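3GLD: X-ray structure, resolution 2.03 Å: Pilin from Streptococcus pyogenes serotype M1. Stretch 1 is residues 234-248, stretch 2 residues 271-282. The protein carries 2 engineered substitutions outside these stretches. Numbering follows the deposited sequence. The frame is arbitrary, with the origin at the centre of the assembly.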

# COMPACT_ATOMS: atom_id res chain seq x y z
N ASN A 234 2.45 -11.23 -6.77
CA ASN A 234 1.95 -10.03 -6.06
C ASN A 234 1.36 -10.37 -4.69
O ASN A 234 0.29 -9.90 -4.34
CB ASN A 234 0.96 -9.23 -6.93
CG ASN A 234 -0.30 -10.01 -7.28
OD1 ASN A 234 -0.35 -11.23 -7.14
ND2 ASN A 234 -1.34 -9.29 -7.74
N LEU A 235 2.05 -11.23 -3.94
CA LEU A 235 1.60 -11.57 -2.59
C LEU A 235 1.69 -10.34 -1.68
O LEU A 235 2.75 -9.76 -1.54
CB LEU A 235 2.49 -12.68 -2.02
CG LEU A 235 2.15 -13.22 -0.62
CD1 LEU A 235 0.81 -13.90 -0.61
CD2 LEU A 235 3.24 -14.19 -0.17
N PRO A 236 0.56 -9.94 -1.06
CA PRO A 236 0.73 -8.80 -0.17
C PRO A 236 1.52 -9.11 1.10
O PRO A 236 1.55 -10.26 1.57
CB PRO A 236 -0.71 -8.38 0.17
CG PRO A 236 -1.59 -9.08 -0.82
CD PRO A 236 -0.85 -10.32 -1.23
N VAL A 237 2.14 -8.07 1.68
CA VAL A 237 2.78 -8.18 2.98
C VAL A 237 1.73 -8.37 4.08
O VAL A 237 0.64 -7.79 4.02
CB VAL A 237 3.63 -6.90 3.30
CG1 VAL A 237 4.32 -7.03 4.67
CG2 VAL A 237 4.70 -6.69 2.24
N GLY A 238 2.07 -9.17 5.09
CA GLY A 238 1.17 -9.40 6.23
C GLY A 238 0.13 -10.51 6.07
O GLY A 238 -0.77 -10.64 6.89
N VAL A 239 0.28 -11.34 5.03
CA VAL A 239 -0.69 -12.40 4.74
C VAL A 239 -0.19 -13.75 5.20
O VAL A 239 0.94 -14.16 4.87
CB VAL A 239 -1.09 -12.44 3.24
CG1 VAL A 239 -1.85 -13.74 2.89
CG2 VAL A 239 -1.96 -11.23 2.87
N ASP A 240 -1.01 -14.45 5.97
CA ASP A 240 -0.67 -15.82 6.38
C ASP A 240 -0.88 -16.80 5.26
O ASP A 240 -1.78 -16.61 4.43
CB ASP A 240 -1.48 -16.26 7.60
CG ASP A 240 -1.17 -15.44 8.83
OD1 ASP A 240 -0.31 -14.55 8.75
OD2 ASP A 240 -1.80 -15.67 9.87
N TYR A 241 -0.07 -17.84 5.22
CA TYR A 241 -0.24 -18.88 4.22
C TYR A 241 0.36 -20.21 4.66
O TYR A 241 1.20 -20.27 5.56
CB TYR A 241 0.32 -18.42 2.86
CG TYR A 241 1.82 -18.24 2.84
CD1 TYR A 241 2.67 -19.31 2.56
CD2 TYR A 241 2.39 -16.98 3.10
CE1 TYR A 241 4.05 -19.15 2.55
CE2 TYR A 241 3.75 -16.81 3.10
CZ TYR A 241 4.58 -17.89 2.82
OH TYR A 241 5.94 -17.72 2.81
N VAL A 242 -0.10 -21.28 4.01
CA VAL A 242 0.44 -22.62 4.18
C VAL A 242 0.61 -23.21 2.79
O VAL A 242 -0.27 -23.07 1.93
CB VAL A 242 -0.54 -23.53 4.97
CG1 VAL A 242 0.13 -24.88 5.29
CG2 VAL A 242 -1.00 -22.88 6.27
N VAL A 243 1.76 -23.85 2.57
CA VAL A 243 1.98 -24.66 1.38
C VAL A 243 2.18 -26.12 1.79
O VAL A 243 2.99 -26.41 2.67
CB VAL A 243 3.24 -24.24 0.59
CG1 VAL A 243 3.28 -24.97 -0.75
CG2 VAL A 243 3.28 -22.71 0.40
N THR A 244 1.46 -27.03 1.15
CA THR A 244 1.62 -28.44 1.45
C THR A 244 1.69 -29.27 0.16
O THR A 244 0.95 -29.03 -0.79
CB THR A 244 0.45 -28.99 2.27
OG1 THR A 244 -0.67 -29.18 1.41
CG2 THR A 244 0.06 -28.08 3.40
N GLU A 245 2.58 -30.25 0.15
CA GLU A 245 2.62 -31.26 -0.89
C GLU A 245 1.81 -32.49 -0.43
O GLU A 245 1.79 -32.78 0.76
CB GLU A 245 4.07 -31.65 -1.11
CG GLU A 245 4.34 -32.70 -2.18
CD GLU A 245 5.81 -33.06 -2.28
OE1 GLU A 245 6.65 -32.19 -2.58
OE2 GLU A 245 6.15 -34.23 -2.07
N ASP A 246 1.19 -33.22 -1.35
CA ASP A 246 0.61 -34.55 -1.03
C ASP A 246 1.66 -35.47 -0.38
O ASP A 246 2.86 -35.23 -0.48
CB ASP A 246 0.04 -35.25 -2.28
CG ASP A 246 -1.35 -34.78 -2.64
OD1 ASP A 246 -1.83 -33.81 -2.01
OD2 ASP A 246 -1.97 -35.38 -3.54
N ASP A 247 1.19 -36.52 0.26
CA ASP A 247 2.06 -37.48 0.93
C ASP A 247 2.47 -38.55 -0.09
O ASP A 247 1.62 -39.19 -0.74
CB ASP A 247 1.31 -38.10 2.11
CG ASP A 247 2.19 -38.95 3.00
OD1 ASP A 247 3.28 -39.40 2.56
OD2 ASP A 247 1.77 -39.20 4.15
N TYR A 248 3.77 -38.74 -0.24
CA TYR A 248 4.29 -39.72 -1.20
C TYR A 248 5.11 -40.84 -0.58
O TYR A 248 5.86 -41.52 -1.30
CB TYR A 248 5.07 -39.02 -2.32
CG TYR A 248 4.16 -38.23 -3.24
CD1 TYR A 248 3.43 -38.87 -4.24
CD2 TYR A 248 4.03 -36.85 -3.10
CE1 TYR A 248 2.58 -38.16 -5.08
CE2 TYR A 248 3.18 -36.12 -3.94
CZ TYR A 248 2.46 -36.78 -4.93
OH TYR A 248 1.62 -36.10 -5.78
N GLY A 271 9.07 -33.52 6.55
CA GLY A 271 7.63 -33.65 6.32
C GLY A 271 7.16 -32.93 5.07
O GLY A 271 7.97 -32.46 4.27
N ASN A 272 5.84 -32.83 4.92
CA ASN A 272 5.29 -32.36 3.65
C ASN A 272 4.55 -31.02 3.69
O ASN A 272 3.88 -30.67 2.73
CB ASN A 272 4.42 -33.44 3.00
CG ASN A 272 3.32 -33.96 3.92
OD1 ASN A 272 2.99 -35.15 3.89
ND2 ASN A 272 2.75 -33.08 4.75
N SER A 273 4.70 -30.29 4.79
CA SER A 273 4.01 -29.02 4.98
C SER A 273 4.86 -27.92 5.61
O SER A 273 5.69 -28.17 6.48
CB SER A 273 2.75 -29.22 5.84
OG SER A 273 2.03 -28.00 5.98
N THR A 274 4.65 -26.69 5.15
CA THR A 274 5.13 -25.53 5.90
C THR A 274 4.27 -25.42 7.15
O THR A 274 3.17 -25.96 7.21
CB THR A 274 5.05 -24.20 5.07
OG1 THR A 274 3.68 -23.90 4.73
CG2 THR A 274 5.89 -24.32 3.81
N GLU A 275 4.77 -24.72 8.15
CA GLU A 275 3.88 -24.22 9.19
C GLU A 275 3.14 -23.01 8.59
O GLU A 275 3.37 -22.64 7.43
CB GLU A 275 4.68 -23.79 10.41
CG GLU A 275 5.46 -24.89 11.10
CD GLU A 275 6.52 -24.33 12.04
OE1 GLU A 275 6.99 -23.18 11.80
OE2 GLU A 275 6.87 -25.02 13.02
N GLN A 276 2.24 -22.41 9.35
CA GLN A 276 1.63 -21.16 8.90
C GLN A 276 2.69 -20.06 8.86
O GLN A 276 3.27 -19.71 9.87
CB GLN A 276 0.44 -20.77 9.80
CG GLN A 276 -0.34 -19.57 9.28
CD GLN A 276 -1.84 -19.70 9.50
OE1 GLN A 276 -2.49 -20.60 8.95
NE2 GLN A 276 -2.39 -18.81 10.31
N GLU A 277 2.98 -19.58 7.66
CA GLU A 277 3.93 -18.50 7.49
C GLU A 277 3.15 -17.21 7.35
O GLU A 277 2.01 -17.24 6.88
CB GLU A 277 4.75 -18.70 6.22
CG GLU A 277 5.87 -19.72 6.31
CD GLU A 277 6.87 -19.41 7.41
OE1 GLU A 277 7.32 -18.26 7.53
OE2 GLU A 277 7.22 -20.35 8.14
N THR A 278 3.77 -16.10 7.74
CA THR A 278 3.25 -14.75 7.52
C THR A 278 4.18 -13.99 6.58
O THR A 278 5.38 -13.90 6.84
CB THR A 278 3.10 -13.98 8.84
OG1 THR A 278 2.13 -14.65 9.64
CG2 THR A 278 2.64 -12.55 8.61
N SER A 279 3.64 -13.48 5.49
CA SER A 279 4.48 -12.85 4.48
C SER A 279 5.05 -11.53 4.99
O SER A 279 4.37 -10.78 5.69
CB SER A 279 3.72 -12.64 3.18
OG SER A 279 2.69 -11.69 3.34
N THR A 280 6.32 -11.29 4.68
CA THR A 280 7.00 -10.04 5.02
C THR A 280 7.38 -9.32 3.73
O THR A 280 6.94 -9.71 2.65
CB THR A 280 8.27 -10.29 5.88
OG1 THR A 280 9.26 -10.91 5.06
CG2 THR A 280 7.97 -11.16 7.07
N ASP A 281 8.18 -8.27 3.84
CA ASP A 281 8.63 -7.57 2.65
C ASP A 281 9.75 -8.31 1.90
O ASP A 281 10.15 -7.90 0.81
CB ASP A 281 9.05 -6.13 2.99
CG ASP A 281 10.25 -6.07 3.91
OD1 ASP A 281 10.53 -7.03 4.66
OD2 ASP A 281 10.93 -5.02 3.90
N LYS A 282 10.24 -9.40 2.47
CA LYS A 282 11.30 -10.19 1.86
C LYS A 282 10.73 -11.32 0.98
O LYS A 282 9.82 -12.03 1.40
CB LYS A 282 12.17 -10.82 2.95
CG LYS A 282 12.80 -9.81 3.93
CD LYS A 282 13.91 -9.01 3.25
CE LYS A 282 14.65 -8.11 4.25
NZ LYS A 282 13.77 -7.06 4.81

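The two stretches run antiparallel and bury 858 Å² between them, joined largely through backbone hydrogen bonds that two hydroxyl side chains, Ser279 and Thr274, extend where the chains depart from regular strand pairing. At the start of stretch 1, buried Leu235 directs its side chain toward stretch 2, and its CD2 packs 3.7 Å from Ser279 CB. Ser279, in the p rotamer, also points at its partner: its OG donates to Pro236 O at 2.5 Å and accepts from Val239 N at 3.0 Å. A small side chain with a group that both donates and accepts is well suited to this position, since it serves both backbone ends of the type II turn from Pro236 to Val239. Val237 lies within this turn and rests its CG2 3.8 Å from Thr280 O. Gly238 follows with phi/psi of 86/12°, where a CB would be jammed against the carbonyl of the preceding residue; its N donates to Ser279 O at 2.9 Å. Val239 O then accepts from Ser279 N, also at 2.9 Å, so that the backbone of Ser279 is bonded on both its N and O.

The regular ladder begins at Asp240, which faces Thr278 across a non-hydrogen-bonded pair with the CA atoms 4.2 Å apart. The side chains of this close pair lie on the same face of the sheet, and Thr278 OG1 donates to Asp240 OD1 at 2.6 Å; the other carboxylate oxygen, Asp240 OD2, receives a weak hydrogen bond from Gln276 NE2 at 3.2 Å. Tyr241 and Glu277 form the next, hydrogen-bonded pair, with Tyr241 N to Glu277 O at 2.7 Å and Glu277 N to Tyr241 O at 2.8 Å. Their side chains share the other face, where the buried tyrosine ring receives Glu277 CB over one face, 3.8 Å from its centroid. The CB of Glu277 thus covers one face of the ring, while the end of the side chain leads away.

Beyond Tyr241 the register shifts by one residue. Val242 packs CG1 3.7 Å from Ser273 OG. At Val243 a side chain stands in for a backbone acceptor: Val243 N donates to Thr274 OG1 at 2.9 Å, while Thr274 N returns a bond to Val243 O at 3.0 Å. Thr274 OG1 in turn donates to Glu275 O at 3.0 Å, using both capacities of its hydroxyl. Thr244 forms a single bridge with Ser273, its CG2 3.2 Å from Ser273 OG. Glu245 N makes the last hydrogen bond between the stretches, donating to Asn272 O at 2.9 Å; beyond it, Asp247 CB still lies 3.8 Å from Asn272 OD1.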